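Local coordinates for protein glucokinase (Leishmania braziliensis MHOM/BR/75/M2904, PDB 6EDI) that probably phosphorylates D-glucose with ATP as a dimeric glucokinase of the actin-like ATPase clan, crystallised here in an open conformation, at residues A34-G39 with F56-Q61; I41-D46 with R108-G113; T337-L342 with F382-R387; S198-G203 with P343-L348; I21-L26 with V72-T77. All coordinates share one frame; numbering follows the deposited sequence.

Interaction 1 of 5, residues A34-G39 with F56-Q61; sequences ASWSSG and FSQASQ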
# COMPACT_ATOMS: atom_id res chain seq x y z
N ALA A 34 -32.88 4.22 -23.91
CA ALA A 34 -32.40 5.60 -24.05
C ALA A 34 -31.38 6.04 -23.00
O ALA A 34 -30.66 7.01 -23.21
CB ALA A 34 -33.59 6.57 -24.05
N SER A 35 -31.32 5.34 -21.87
CA SER A 35 -30.30 5.64 -20.87
C SER A 35 -28.93 5.69 -21.52
O SER A 35 -28.13 6.57 -21.22
CB SER A 35 -30.32 4.60 -19.77
OG SER A 35 -31.60 4.55 -19.17
N TRP A 36 -28.67 4.76 -22.44
CA TRP A 36 -27.43 4.74 -23.20
C TRP A 36 -27.20 5.98 -24.07
O TRP A 36 -26.06 6.26 -24.45
CB TRP A 36 -27.36 3.47 -24.07
CG TRP A 36 -27.30 2.24 -23.24
CD1 TRP A 36 -28.26 1.27 -23.11
CD2 TRP A 36 -26.22 1.86 -22.39
NE1 TRP A 36 -27.82 0.30 -22.22
CE2 TRP A 36 -26.57 0.65 -21.77
CE3 TRP A 36 -24.97 2.43 -22.09
CZ2 TRP A 36 -25.72 -0.00 -20.86
CZ3 TRP A 36 -24.14 1.79 -21.20
CH2 TRP A 36 -24.51 0.58 -20.61
N SER A 37 -28.27 6.70 -24.40
CA SER A 37 -28.15 7.88 -25.27
C SER A 37 -27.45 9.07 -24.61
O SER A 37 -27.00 9.98 -25.31
CB SER A 37 -29.52 8.31 -25.80
OG SER A 37 -30.18 7.24 -26.43
N SER A 38 -27.36 9.08 -23.28
CA SER A 38 -26.73 10.21 -22.60
C SER A 38 -25.81 9.81 -21.44
O SER A 38 -25.88 8.70 -20.92
CB SER A 38 -27.79 11.18 -22.10
OG SER A 38 -28.47 10.64 -20.98
N GLY A 39 -24.95 10.74 -21.04
CA GLY A 39 -24.02 10.50 -19.95
C GLY A 39 -22.71 9.88 -20.38
O GLY A 39 -22.58 9.40 -21.51
N PHE A 56 -20.00 -2.09 -21.89
CA PHE A 56 -20.14 -0.68 -21.57
C PHE A 56 -20.92 -0.54 -20.28
O PHE A 56 -21.80 -1.35 -19.99
CB PHE A 56 -20.89 0.03 -22.70
CG PHE A 56 -20.22 -0.09 -24.02
CD1 PHE A 56 -19.19 0.77 -24.37
CD2 PHE A 56 -20.58 -1.11 -24.90
CE1 PHE A 56 -18.55 0.64 -25.59
CE2 PHE A 56 -19.95 -1.25 -26.12
CZ PHE A 56 -18.94 -0.38 -26.47
N SER A 57 -20.58 0.48 -19.50
CA SER A 57 -21.27 0.71 -18.25
C SER A 57 -21.60 2.19 -18.12
O SER A 57 -20.94 3.04 -18.72
CB SER A 57 -20.40 0.30 -17.06
OG SER A 57 -19.20 1.04 -17.07
N GLN A 58 -22.61 2.50 -17.32
CA GLN A 58 -22.90 3.89 -17.01
C GLN A 58 -23.62 3.91 -15.67
O GLN A 58 -24.09 2.87 -15.21
CB GLN A 58 -23.79 4.49 -18.09
CG GLN A 58 -25.04 3.67 -18.33
CD GLN A 58 -26.04 4.36 -19.23
OE1 GLN A 58 -27.19 3.93 -19.33
NE2 GLN A 58 -25.61 5.43 -19.90
N ALA A 59 -23.67 5.07 -15.04
CA ALA A 59 -24.49 5.26 -13.85
C ALA A 59 -25.84 5.89 -14.21
O ALA A 59 -26.32 5.78 -15.34
CB ALA A 59 -23.76 6.12 -12.84
N SER A 60 -26.44 6.55 -13.22
CA SER A 60 -27.65 7.36 -13.38
C SER A 60 -27.79 8.14 -12.06
O SER A 60 -27.64 7.55 -10.99
CB SER A 60 -28.89 6.50 -13.62
OG SER A 60 -28.76 5.70 -14.79
N GLN A 61 -28.05 9.44 -12.13
CA GLN A 61 -27.95 10.29 -10.93
C GLN A 61 -29.09 10.14 -9.91
O GLN A 61 -30.21 10.63 -10.12
CB GLN A 61 -27.75 11.77 -11.31
CG GLN A 61 -28.00 12.79 -10.19
CD GLN A 61 -27.14 12.59 -8.94
OE1 GLN A 61 -26.11 11.91 -8.98
NE2 GLN A 61 -27.56 13.19 -7.83

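Interaction 2 of 5, residues I41-D46 with R108-G113; sequences IYVVCD and RRVASG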
# COMPACT_ATOMS: atom_id res chain seq x y z
N ILE A 41 -19.75 7.20 -20.83
CA ILE A 41 -19.76 5.77 -21.02
C ILE A 41 -18.41 5.21 -20.56
O ILE A 41 -17.36 5.69 -20.97
CB ILE A 41 -19.99 5.39 -22.49
CG1 ILE A 41 -21.35 5.90 -22.98
CG2 ILE A 41 -19.87 3.87 -22.67
CD1 ILE A 41 -22.54 5.21 -22.31
N TYR A 42 -18.45 4.18 -19.71
CA TYR A 42 -17.24 3.53 -19.24
C TYR A 42 -17.10 2.14 -19.89
O TYR A 42 -17.97 1.28 -19.74
CB TYR A 42 -17.23 3.47 -17.70
CG TYR A 42 -17.51 4.82 -17.02
CD1 TYR A 42 -16.47 5.68 -16.71
CD2 TYR A 42 -18.80 5.21 -16.70
CE1 TYR A 42 -16.71 6.90 -16.10
CE2 TYR A 42 -19.06 6.43 -16.10
CZ TYR A 42 -18.01 7.27 -15.79
OH TYR A 42 -18.27 8.48 -15.19
N VAL A 43 -16.03 1.95 -20.66
CA VAL A 43 -15.80 0.69 -21.35
C VAL A 43 -15.25 -0.31 -20.34
O VAL A 43 -14.34 0.01 -19.55
CB VAL A 43 -14.87 0.85 -22.57
CG1 VAL A 43 -14.31 -0.49 -23.01
CG2 VAL A 43 -15.64 1.50 -23.73
N VAL A 44 -15.85 -1.50 -20.34
CA VAL A 44 -15.51 -2.52 -19.36
C VAL A 44 -15.14 -3.80 -20.08
O VAL A 44 -15.66 -4.11 -21.17
CB VAL A 44 -16.68 -2.80 -18.36
CG1 VAL A 44 -17.20 -1.52 -17.80
CG2 VAL A 44 -17.81 -3.57 -19.02
N CYS A 45 -14.23 -4.54 -19.47
CA CYS A 45 -13.75 -5.79 -20.03
C CYS A 45 -13.09 -6.58 -18.91
O CYS A 45 -12.36 -6.03 -18.09
CB CYS A 45 -12.75 -5.54 -21.17
SG CYS A 45 -11.94 -7.01 -21.85
N ASP A 46 -13.38 -7.88 -18.85
CA ASP A 46 -12.74 -8.75 -17.88
C ASP A 46 -12.38 -10.05 -18.59
O ASP A 46 -13.14 -10.52 -19.44
CB ASP A 46 -13.65 -8.99 -16.68
CG ASP A 46 -13.11 -10.06 -15.73
OD1 ASP A 46 -13.41 -11.25 -15.95
OD2 ASP A 46 -12.39 -9.71 -14.77
N ARG A 108 -18.10 9.29 -28.57
CA ARG A 108 -17.59 10.57 -28.07
C ARG A 108 -17.81 10.71 -26.57
O ARG A 108 -17.20 11.56 -25.94
CB ARG A 108 -18.25 11.75 -28.78
CG ARG A 108 -18.02 11.78 -30.27
CD ARG A 108 -16.58 11.49 -30.67
NE ARG A 108 -16.44 11.60 -32.12
CZ ARG A 108 -16.80 10.64 -32.97
NH1 ARG A 108 -17.31 9.51 -32.49
NH2 ARG A 108 -16.65 10.81 -34.28
N ARG A 109 -18.68 9.88 -26.01
CA ARG A 109 -18.96 9.94 -24.58
C ARG A 109 -18.18 8.90 -23.78
O ARG A 109 -18.36 8.79 -22.57
CB ARG A 109 -20.46 9.85 -24.31
CG ARG A 109 -21.25 11.07 -24.80
CD ARG A 109 -22.73 10.89 -24.60
NE ARG A 109 -23.27 9.87 -25.50
CZ ARG A 109 -23.88 8.76 -25.10
NH1 ARG A 109 -24.04 8.50 -23.81
NH2 ARG A 109 -24.34 7.90 -26.01
N VAL A 110 -17.29 8.17 -24.45
CA VAL A 110 -16.45 7.17 -23.78
C VAL A 110 -15.49 7.90 -22.86
O VAL A 110 -14.61 8.62 -23.32
CB VAL A 110 -15.66 6.27 -24.76
CG1 VAL A 110 -14.74 5.32 -24.00
CG2 VAL A 110 -16.60 5.47 -25.64
N ALA A 111 -15.67 7.72 -21.56
CA ALA A 111 -14.90 8.46 -20.57
C ALA A 111 -13.66 7.71 -20.10
O ALA A 111 -12.74 8.31 -19.51
CB ALA A 111 -15.80 8.85 -19.38
N SER A 112 -13.63 6.40 -20.36
CA SER A 112 -12.52 5.56 -19.95
C SER A 112 -12.70 4.16 -20.48
O SER A 112 -13.80 3.76 -20.88
CB SER A 112 -12.43 5.47 -18.43
OG SER A 112 -13.57 4.83 -17.90
N GLY A 113 -11.61 3.40 -20.46
CA GLY A 113 -11.65 1.99 -20.80
C GLY A 113 -10.72 1.26 -19.86
O GLY A 113 -9.69 1.79 -19.43

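Interaction 3 of 5, residues T337-L342 with F382-R387; sequences TTMQFL and FKFLSR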
# COMPACT_ATOMS: atom_id res chain seq x y z
N THR A 337 -2.86 -6.60 7.78
CA THR A 337 -3.15 -5.57 6.77
C THR A 337 -3.78 -4.34 7.42
O THR A 337 -3.51 -3.20 7.01
CB THR A 337 -4.03 -6.11 5.61
OG1 THR A 337 -5.32 -6.51 6.10
CG2 THR A 337 -3.34 -7.31 4.95
N THR A 338 -4.59 -4.58 8.45
CA THR A 338 -5.26 -3.51 9.18
C THR A 338 -4.23 -2.67 9.90
O THR A 338 -4.29 -1.43 9.89
CB THR A 338 -6.28 -4.07 10.18
OG1 THR A 338 -7.30 -4.80 9.46
CG2 THR A 338 -6.93 -2.97 10.99
N MET A 339 -3.26 -3.32 10.53
CA MET A 339 -2.18 -2.55 11.13
C MET A 339 -1.34 -1.78 10.09
O MET A 339 -1.06 -0.61 10.28
CB MET A 339 -1.28 -3.44 12.00
CG MET A 339 -0.19 -2.66 12.74
SD MET A 339 -0.84 -1.50 13.94
CE MET A 339 -0.19 0.04 13.31
N GLN A 340 -0.95 -2.41 8.99
CA GLN A 340 -0.04 -1.70 8.08
C GLN A 340 -0.68 -0.50 7.41
O GLN A 340 -0.04 0.53 7.22
CB GLN A 340 0.48 -2.61 6.98
CG GLN A 340 1.36 -3.74 7.44
CD GLN A 340 1.66 -4.65 6.30
OE1 GLN A 340 0.94 -5.63 6.06
NE2 GLN A 340 2.69 -4.31 5.53
N PHE A 341 -1.94 -0.64 7.04
CA PHE A 341 -2.62 0.39 6.28
C PHE A 341 -3.55 1.31 7.08
O PHE A 341 -4.05 2.34 6.55
CB PHE A 341 -3.44 -0.30 5.17
CG PHE A 341 -2.60 -1.08 4.20
CD1 PHE A 341 -1.61 -0.45 3.46
CD2 PHE A 341 -2.83 -2.45 4.00
CE1 PHE A 341 -0.84 -1.14 2.54
CE2 PHE A 341 -2.07 -3.17 3.08
CZ PHE A 341 -1.06 -2.53 2.35
N LEU A 342 -3.82 0.94 8.34
CA LEU A 342 -4.80 1.64 9.21
C LEU A 342 -6.06 2.10 8.45
O LEU A 342 -6.38 3.29 8.40
CB LEU A 342 -4.14 2.79 10.00
CG LEU A 342 -3.04 2.39 10.97
CD1 LEU A 342 -2.35 3.63 11.59
CD2 LEU A 342 -3.59 1.49 12.08
N PHE A 382 -2.36 -0.85 21.84
CA PHE A 382 -2.77 0.49 21.41
C PHE A 382 -4.16 0.62 20.76
O PHE A 382 -4.55 1.73 20.41
CB PHE A 382 -1.73 1.09 20.45
CG PHE A 382 -0.30 0.98 20.93
CD1 PHE A 382 0.19 1.84 21.91
CD2 PHE A 382 0.55 0.02 20.39
CE1 PHE A 382 1.51 1.73 22.35
CE2 PHE A 382 1.87 -0.09 20.82
CZ PHE A 382 2.35 0.77 21.81
N LYS A 383 -4.89 -0.49 20.62
CA LYS A 383 -6.23 -0.46 20.01
C LYS A 383 -6.26 0.11 18.59
O LYS A 383 -7.21 0.81 18.21
CB LYS A 383 -7.24 0.33 20.87
CG LYS A 383 -7.97 -0.45 21.96
CD LYS A 383 -7.03 -1.10 22.94
CE LYS A 383 -7.72 -2.22 23.71
NZ LYS A 383 -6.97 -3.52 23.66
N PHE A 384 -5.22 -0.19 17.80
CA PHE A 384 -5.16 0.31 16.42
C PHE A 384 -6.16 -0.38 15.51
O PHE A 384 -6.81 0.26 14.67
CB PHE A 384 -3.76 0.08 15.83
CG PHE A 384 -2.75 1.14 16.18
CD1 PHE A 384 -2.91 2.44 15.72
CD2 PHE A 384 -1.62 0.83 16.92
CE1 PHE A 384 -1.95 3.43 16.03
CE2 PHE A 384 -0.67 1.80 17.22
CZ PHE A 384 -0.84 3.09 16.78
N LEU A 385 -6.27 -1.70 15.66
CA LEU A 385 -7.03 -2.52 14.71
C LEU A 385 -8.54 -2.37 14.89
O LEU A 385 -9.31 -2.45 13.92
CB LEU A 385 -6.59 -3.99 14.80
CG LEU A 385 -5.15 -4.34 14.37
CD1 LEU A 385 -4.07 -3.80 15.28
CD2 LEU A 385 -4.99 -5.83 14.26
N SER A 386 -8.98 -2.13 16.13
CA SER A 386 -10.41 -1.99 16.42
C SER A 386 -10.99 -0.68 15.87
O SER A 386 -12.20 -0.46 15.95
CB SER A 386 -10.65 -2.07 17.93
OG SER A 386 -9.87 -1.11 18.60
N ARG A 387 -10.14 0.17 15.31
CA ARG A 387 -10.62 1.40 14.67
C ARG A 387 -11.37 1.10 13.38
O ARG A 387 -12.18 1.91 12.92
CB ARG A 387 -9.46 2.34 14.36
CG ARG A 387 -8.66 2.77 15.58
CD ARG A 387 -7.50 3.64 15.16
NE ARG A 387 -6.70 4.13 16.29
CZ ARG A 387 -5.70 5.00 16.16
NH1 ARG A 387 -5.39 5.47 14.96
NH2 ARG A 387 -5.02 5.39 17.23

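Interaction 4 of 5, residues S198-G203 with P343-L348; sequences STIGRG and PLTCVL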
# COMPACT_ATOMS: atom_id res chain seq x y z
N SER A 198 -23.05 1.77 4.88
CA SER A 198 -23.81 2.53 3.89
C SER A 198 -22.90 3.03 2.79
O SER A 198 -23.34 3.37 1.71
CB SER A 198 -24.51 3.70 4.56
OG SER A 198 -25.37 3.23 5.57
N THR A 199 -21.60 3.06 3.10
CA THR A 199 -20.60 3.62 2.21
C THR A 199 -19.27 3.10 2.73
O THR A 199 -19.21 2.65 3.88
CB THR A 199 -20.61 5.16 2.30
OG1 THR A 199 -19.51 5.70 1.55
CG2 THR A 199 -20.52 5.61 3.75
N ILE A 200 -18.23 3.09 1.91
CA ILE A 200 -16.89 2.82 2.46
C ILE A 200 -16.41 4.08 3.16
O ILE A 200 -15.58 4.03 4.07
CB ILE A 200 -15.85 2.41 1.40
CG1 ILE A 200 -15.74 3.46 0.28
CG2 ILE A 200 -16.18 1.03 0.82
CD1 ILE A 200 -14.48 3.30 -0.56
N GLY A 201 -16.95 5.22 2.74
CA GLY A 201 -16.61 6.49 3.37
C GLY A 201 -15.30 7.07 2.87
O GLY A 201 -14.65 6.50 2.00
N ARG A 202 -14.92 8.22 3.43
CA ARG A 202 -13.68 8.90 3.04
C ARG A 202 -12.48 8.44 3.86
O ARG A 202 -12.04 9.10 4.81
CB ARG A 202 -13.83 10.42 3.16
CG ARG A 202 -14.96 10.97 2.33
CD ARG A 202 -14.47 12.04 1.37
NE ARG A 202 -15.52 12.41 0.42
CZ ARG A 202 -16.13 13.58 0.41
NH1 ARG A 202 -15.79 14.52 1.28
NH2 ARG A 202 -17.08 13.82 -0.49
N GLY A 203 -11.94 7.28 3.47
CA GLY A 203 -10.78 6.71 4.12
C GLY A 203 -10.35 5.48 3.35
O GLY A 203 -10.97 5.10 2.35
N PRO A 343 -6.79 1.14 7.86
CA PRO A 343 -7.91 1.47 6.99
C PRO A 343 -9.15 1.88 7.77
O PRO A 343 -9.34 1.44 8.90
CB PRO A 343 -8.17 0.14 6.23
CG PRO A 343 -7.73 -0.93 7.20
CD PRO A 343 -6.53 -0.31 7.91
N LEU A 344 -9.98 2.72 7.17
CA LEU A 344 -11.31 3.03 7.71
C LEU A 344 -12.16 1.77 7.69
O LEU A 344 -12.90 1.47 8.64
CB LEU A 344 -11.98 4.13 6.86
CG LEU A 344 -13.34 4.67 7.30
CD1 LEU A 344 -13.31 5.07 8.78
CD2 LEU A 344 -13.81 5.84 6.41
N THR A 345 -12.06 1.04 6.59
CA THR A 345 -12.85 -0.17 6.41
C THR A 345 -11.98 -1.30 5.91
O THR A 345 -10.92 -1.09 5.29
CB THR A 345 -14.00 0.04 5.42
OG1 THR A 345 -13.45 0.40 4.14
CG2 THR A 345 -14.97 1.13 5.90
N CYS A 346 -12.42 -2.51 6.18
CA CYS A 346 -11.81 -3.68 5.57
C CYS A 346 -12.95 -4.51 5.04
O CYS A 346 -13.92 -4.76 5.75
CB CYS A 346 -11.01 -4.48 6.58
SG CYS A 346 -10.40 -6.04 5.95
N VAL A 347 -12.84 -4.92 3.78
CA VAL A 347 -13.89 -5.66 3.10
C VAL A 347 -13.45 -7.08 2.78
O VAL A 347 -12.39 -7.30 2.17
CB VAL A 347 -14.29 -4.98 1.80
CG1 VAL A 347 -15.17 -5.92 0.96
CG2 VAL A 347 -15.00 -3.66 2.08
N LEU A 348 -14.26 -8.05 3.19
CA LEU A 348 -14.00 -9.44 2.85
C LEU A 348 -14.98 -9.80 1.75
O LEU A 348 -16.19 -9.69 1.94
CB LEU A 348 -14.21 -10.35 4.07
CG LEU A 348 -13.14 -10.44 5.17
CD1 LEU A 348 -12.84 -9.10 5.77
CD2 LEU A 348 -13.58 -11.44 6.27
O HOH W 1 -13.09 3.03 3.62

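Interaction 5 of 5, residues I21-L26 with V72-T77; sequences IALEQL and VRFKVT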
# COMPACT_ATOMS: atom_id res chain seq x y z
N ILE A 21 -25.38 -9.91 -23.83
CA ILE A 21 -26.04 -9.93 -25.13
C ILE A 21 -25.13 -10.51 -26.20
O ILE A 21 -23.90 -10.47 -26.07
CB ILE A 21 -26.46 -8.52 -25.59
CG1 ILE A 21 -25.25 -7.59 -25.58
CG2 ILE A 21 -27.58 -7.97 -24.71
CD1 ILE A 21 -25.45 -6.34 -26.40
N ALA A 22 -25.73 -11.04 -27.25
CA ALA A 22 -24.95 -11.46 -28.41
C ALA A 22 -24.34 -10.23 -29.06
O ALA A 22 -24.96 -9.17 -29.05
CB ALA A 22 -25.85 -12.18 -29.41
N LEU A 23 -23.16 -10.36 -29.64
CA LEU A 23 -22.53 -9.22 -30.33
C LEU A 23 -23.45 -8.58 -31.37
O LEU A 23 -23.48 -7.35 -31.52
CB LEU A 23 -21.20 -9.61 -30.97
CG LEU A 23 -20.62 -8.64 -31.99
CD1 LEU A 23 -20.30 -7.28 -31.37
CD2 LEU A 23 -19.36 -9.22 -32.60
N GLU A 24 -24.21 -9.42 -32.08
CA GLU A 24 -25.11 -8.92 -33.11
C GLU A 24 -26.21 -8.03 -32.52
O GLU A 24 -26.76 -7.17 -33.21
CB GLU A 24 -25.71 -10.09 -33.91
CG GLU A 24 -24.67 -11.04 -34.52
CD GLU A 24 -23.96 -11.93 -33.49
OE1 GLU A 24 -24.62 -12.41 -32.54
OE2 GLU A 24 -22.73 -12.13 -33.62
N GLN A 25 -26.51 -8.23 -31.24
CA GLN A 25 -27.59 -7.49 -30.57
C GLN A 25 -27.11 -6.20 -29.90
O GLN A 25 -27.89 -5.54 -29.23
CB GLN A 25 -28.24 -8.33 -29.47
CG GLN A 25 -28.91 -9.63 -29.90
CD GLN A 25 -29.31 -10.48 -28.69
OE1 GLN A 25 -28.46 -10.83 -27.86
NE2 GLN A 25 -30.60 -10.79 -28.58
N LEU A 26 -25.83 -5.85 -30.07
CA LEU A 26 -25.26 -4.69 -29.36
C LEU A 26 -25.95 -3.36 -29.67
O LEU A 26 -26.49 -2.72 -28.77
CB LEU A 26 -23.74 -4.58 -29.55
CG LEU A 26 -23.03 -3.39 -28.90
CD1 LEU A 26 -23.24 -3.38 -27.40
CD2 LEU A 26 -21.54 -3.39 -29.22
N VAL A 72 -20.80 -8.35 -24.16
CA VAL A 72 -20.79 -9.49 -25.05
C VAL A 72 -19.74 -10.45 -24.53
O VAL A 72 -18.63 -10.04 -24.18
CB VAL A 72 -20.40 -9.06 -26.47
CG1 VAL A 72 -20.27 -10.26 -27.39
CG2 VAL A 72 -21.41 -8.07 -27.01
N ARG A 73 -20.07 -11.73 -24.43
CA ARG A 73 -19.06 -12.70 -24.03
C ARG A 73 -18.37 -13.23 -25.27
O ARG A 73 -19.00 -13.86 -26.12
CB ARG A 73 -19.67 -13.84 -23.21
CG ARG A 73 -18.65 -14.89 -22.78
CD ARG A 73 -19.32 -16.04 -22.05
NE ARG A 73 -20.16 -15.58 -20.94
CZ ARG A 73 -19.72 -15.35 -19.71
NH1 ARG A 73 -18.43 -15.52 -19.43
NH2 ARG A 73 -20.55 -14.94 -18.76
N PHE A 74 -17.08 -12.95 -25.39
CA PHE A 74 -16.28 -13.48 -26.48
C PHE A 74 -15.55 -14.69 -25.95
O PHE A 74 -15.36 -14.83 -24.74
CB PHE A 74 -15.29 -12.43 -26.99
CG PHE A 74 -15.94 -11.29 -27.73
CD1 PHE A 74 -16.13 -11.36 -29.10
CD2 PHE A 74 -16.34 -10.14 -27.06
CE1 PHE A 74 -16.73 -10.30 -29.80
CE2 PHE A 74 -16.93 -9.08 -27.74
CZ PHE A 74 -17.12 -9.17 -29.11
N LYS A 75 -15.15 -15.59 -26.85
CA LYS A 75 -14.44 -16.78 -26.44
C LYS A 75 -13.00 -16.72 -26.90
O LYS A 75 -12.73 -16.52 -28.09
CB LYS A 75 -15.12 -18.05 -26.98
CG LYS A 75 -16.39 -18.43 -26.22
CD LYS A 75 -17.59 -17.58 -26.65
CE LYS A 75 -18.65 -17.49 -25.55
NZ LYS A 75 -19.90 -16.82 -26.02
N VAL A 76 -12.07 -16.87 -25.96
CA VAL A 76 -10.65 -16.93 -26.27
C VAL A 76 -10.32 -18.30 -26.85
O VAL A 76 -9.94 -19.23 -26.13
CB VAL A 76 -9.79 -16.66 -25.02
CG1 VAL A 76 -8.36 -16.32 -25.43
CG2 VAL A 76 -10.40 -15.54 -24.18
N THR A 77 -10.47 -18.42 -28.16
CA THR A 77 -10.39 -19.71 -28.83
C THR A 77 -8.95 -20.13 -29.09
O THR A 77 -8.68 -21.30 -29.33
CB THR A 77 -11.15 -19.68 -30.16
OG1 THR A 77 -10.55 -18.71 -31.03
CG2 THR A 77 -12.60 -19.31 -29.92

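Interaction 1 of 5, residues A34-G39 with F56-Q61
Gln58 and Trp36 carry this contact, lying almost flat on one another. Gln58 holds CG in the crowded position between its backbone N and carbonyl carbon (chi1 54°), and beyond CG the chain runs extended, so the amide rises from the end of strand 51-58 to the short 3-10 turn 34-37. Trp36 has CG anti to its carbonyl carbon (chi1 -65°), beside its backbone N, and the end of its indole comes nearer to strand 51-58. The amide and ring planes are only 9° apart and stacked, and Gln58 CG makes a CH-pi contact 4.0 Å from the centroid of the six-membered ring. Gln58 NE2 gives a fairly straight hydrogen bond to Ser35 O, 3.1 Å long, with the acceptor close to the amide plane although the donor stands above the carbonyl plane. That bond and the stack together fix the rotation of the amide. At the far end of the indole, Trp36 CZ3 packs against Phe56 CB at 4.0 Å, while the Phe56 ring leads away towards helix 84-98. Trp36 also reaches Leu30, Ile41 and Ile70. The turn between helix 26-32 and strand 41-48 thus lays Trp36 against the mixed sheet of a layered alpha/beta domain, consistent with the actin-like ATPase fold.

Interaction 2 of 5, residues I41-D46 with R108-G113
Three backbone hydrogen bonds stitch strand 41-46 to segment 108-113, and they make the tight part of the contact. Ile41 N binds Arg109 O and Ile41 O receives Ala111 N, each at 2.7 Å; the second lies in the carbonyl plane with an N-H...O angle of 167°. Further along, Val43 N donates to Ser112 O at 2.9 Å. Val110 CA adds a CA-H...O contact to Ile41 O. These are neighbouring parallel strands, their short axes 24° apart, within the mixed six-stranded sheet of an actin-like ATPase domain. On the face bearing Ile41, Val43 and Val110, the valines cross obliquely, Val43 CG2 meeting Val110 CG1 at 3.9 Å; Phe56 of the next strand also packs on Ile41 and Val43. The side bearing Tyr42 is nearer to solvent, with Tyr42 and Ala111 partly exposed. Tyr42, with CG anti to its carbonyl carbon (chi1 -52°), presents CD1 edge-on to Ser112 OG at 3.2 Å, and that buried hydroxyl has no hydrogen-bonding partner in the model. Tyr42 CE1 touches Ala111 CB. At the strand entrance Arg109 bends at chi3 and lays NH1 3.8 Å from Ile41 CG1, while its guanidinium is held by the carbonyls of Trp36, Gly39 and Ser105.

Interaction 3 of 5, residues T337-L342 with F382-R387
Met339 sets CG anti to its backbone N (chi1 -176°) and then bends at chi2 and chi3, which swings its sulfur and methyl out from helix 317-341; Phe384 has CG anti to its carbonyl carbon (chi1 -84°), bringing its ring to meet them. The result is a Met-aromatic contact with a CH-pi component. Met339 CE sits over one face of the phenyl ring, 4.1 Å from its centroid and displaced towards the rim, while Met339 SD stands oblique to the ring and touches Phe384 CB. Leu342, the first residue beyond the helix and of positive phi, approaches the same ring obliquely. A second apolar patch lies beside the first: Thr338 CG2, anti to its own N, presses on Leu385 CA at 3.7 Å, and Leu385 CD1 approaches Met339 SD. Thr338 OG1 bonds to the carbonyl of Thr334 one turn earlier, and the methyl branch makes the contact with segment 382-387. Met378 of helix 377-382 borders Met339, Phe384 and Leu385. The helix end is also part of the dimer interface, where Gln340 bonds to Gln340 of the second subunit and Met339 packs on its Ser237. Leu342 CD2 rests 3.8 Å from Phe384 CD1.

Interaction 4 of 5, residues S198-G203 with P343-L348
Leu344 loses the most surface here, followed by Ile200 and Thr345. With CG anti to its backbone N (chi1 -176°), Leu344 pushes CD2 into the curve of the 198-203 loop, where it touches main chain instead of side chains: Ile200 O at 3.4 Å, Gly203 N at 3.8 Å and the backbone of Gly201 and Arg202. Leu344 CB lies 4.0 Å from Gly203 CA, the side-chain-less glycine letting the leucine lie against the main chain; Gly201 has positive phi. Ile200 contributes mainly its carbonyl, its side chain leading away with CG1 in the crowded position between N and carbonyl carbon. Thr345 holds OG1 in the equivalent crowded position (chi1 61°) and CG2 anti to the carbonyl carbon, which lays the methyl 3.5 Å from Ile200 O and aims the hydroxyl at a water. That water donates to Ile200 O at 2.7 Å and hydrogen-bonds Thr345 OG1 at the same length, joining the two segments. The loop is shaped from within by an ST turn, Gly201 N donating a hydrogen bond to Thr199 OG1, and by an inverse gamma turn centred on Arg202, whose guanidinium forms a salt bridge with Asp226. Trp187 and Leu190 of helix 187-190 border Leu344, while strand 345-348 runs between strands 205-210 and 389-393 of the second six-stranded sheet.

Interaction 5 of 5, residues I21-L26 with V72-T77
Apolar contacts dominate, with Val72 at their centre. Its two methyls divide the work: CG1, anti to the backbone N (chi1 176°), meets Leu23 CB at 3.8 Å, whereas CG2 meets Ile21 CG1 at 4.1 Å, the isoleucine crossing at about a right angle. Leu23, its CG likewise anti to N, places CD2 4.0 Å from Phe74 CE1, oblique to the ring. Val72 CG1 also lies 3.5 Å above the Phe74 ring plane, offset toward its rim, and Phe87 of helix 84-98 stacks on the ring. The contact lies where the edge strand 16-20 leaves the sheet beside strand 67-75 and the chain turns into helix 26-32, a strand-to-helix passage of the N-terminal alpha/beta domain. Of the polar contacts, the one between the segments is a CA-H...O approach of Val72 CA to Ile21 O, 3.4 Å. Inside the 21-26 turn, Gln25 OE1 accepts the Ala22 N-H at 2.8 Å in its carbonyl plane, and Gln25 N returns a bond to Ala22 O.

In the fold
The five contacts fall into two groups. Interactions 1, 2 and 5 share the first mixed six-stranded sheet, in which strands 16-20, 67-75, 51-58, 41-48 and 110-117 are successive neighbours. Interactions 1 and 2 touch, their centres 11 Å apart, and Phe56 meets Leu26 between interactions 1 and 5. Along the chain, interaction 2 alternates with both of the others, whereas 34-39 and 56-61 fall between the segments of interaction 5. Interactions 3 and 4, centres 13 Å apart, meet where helix 317-341 passes into strand 345-348 of the second sheet; both reach the second subunit. Centres of interactions 3 and 5 are 45 Å apart, consistent with the two-domain build of actin-like sugar kinases.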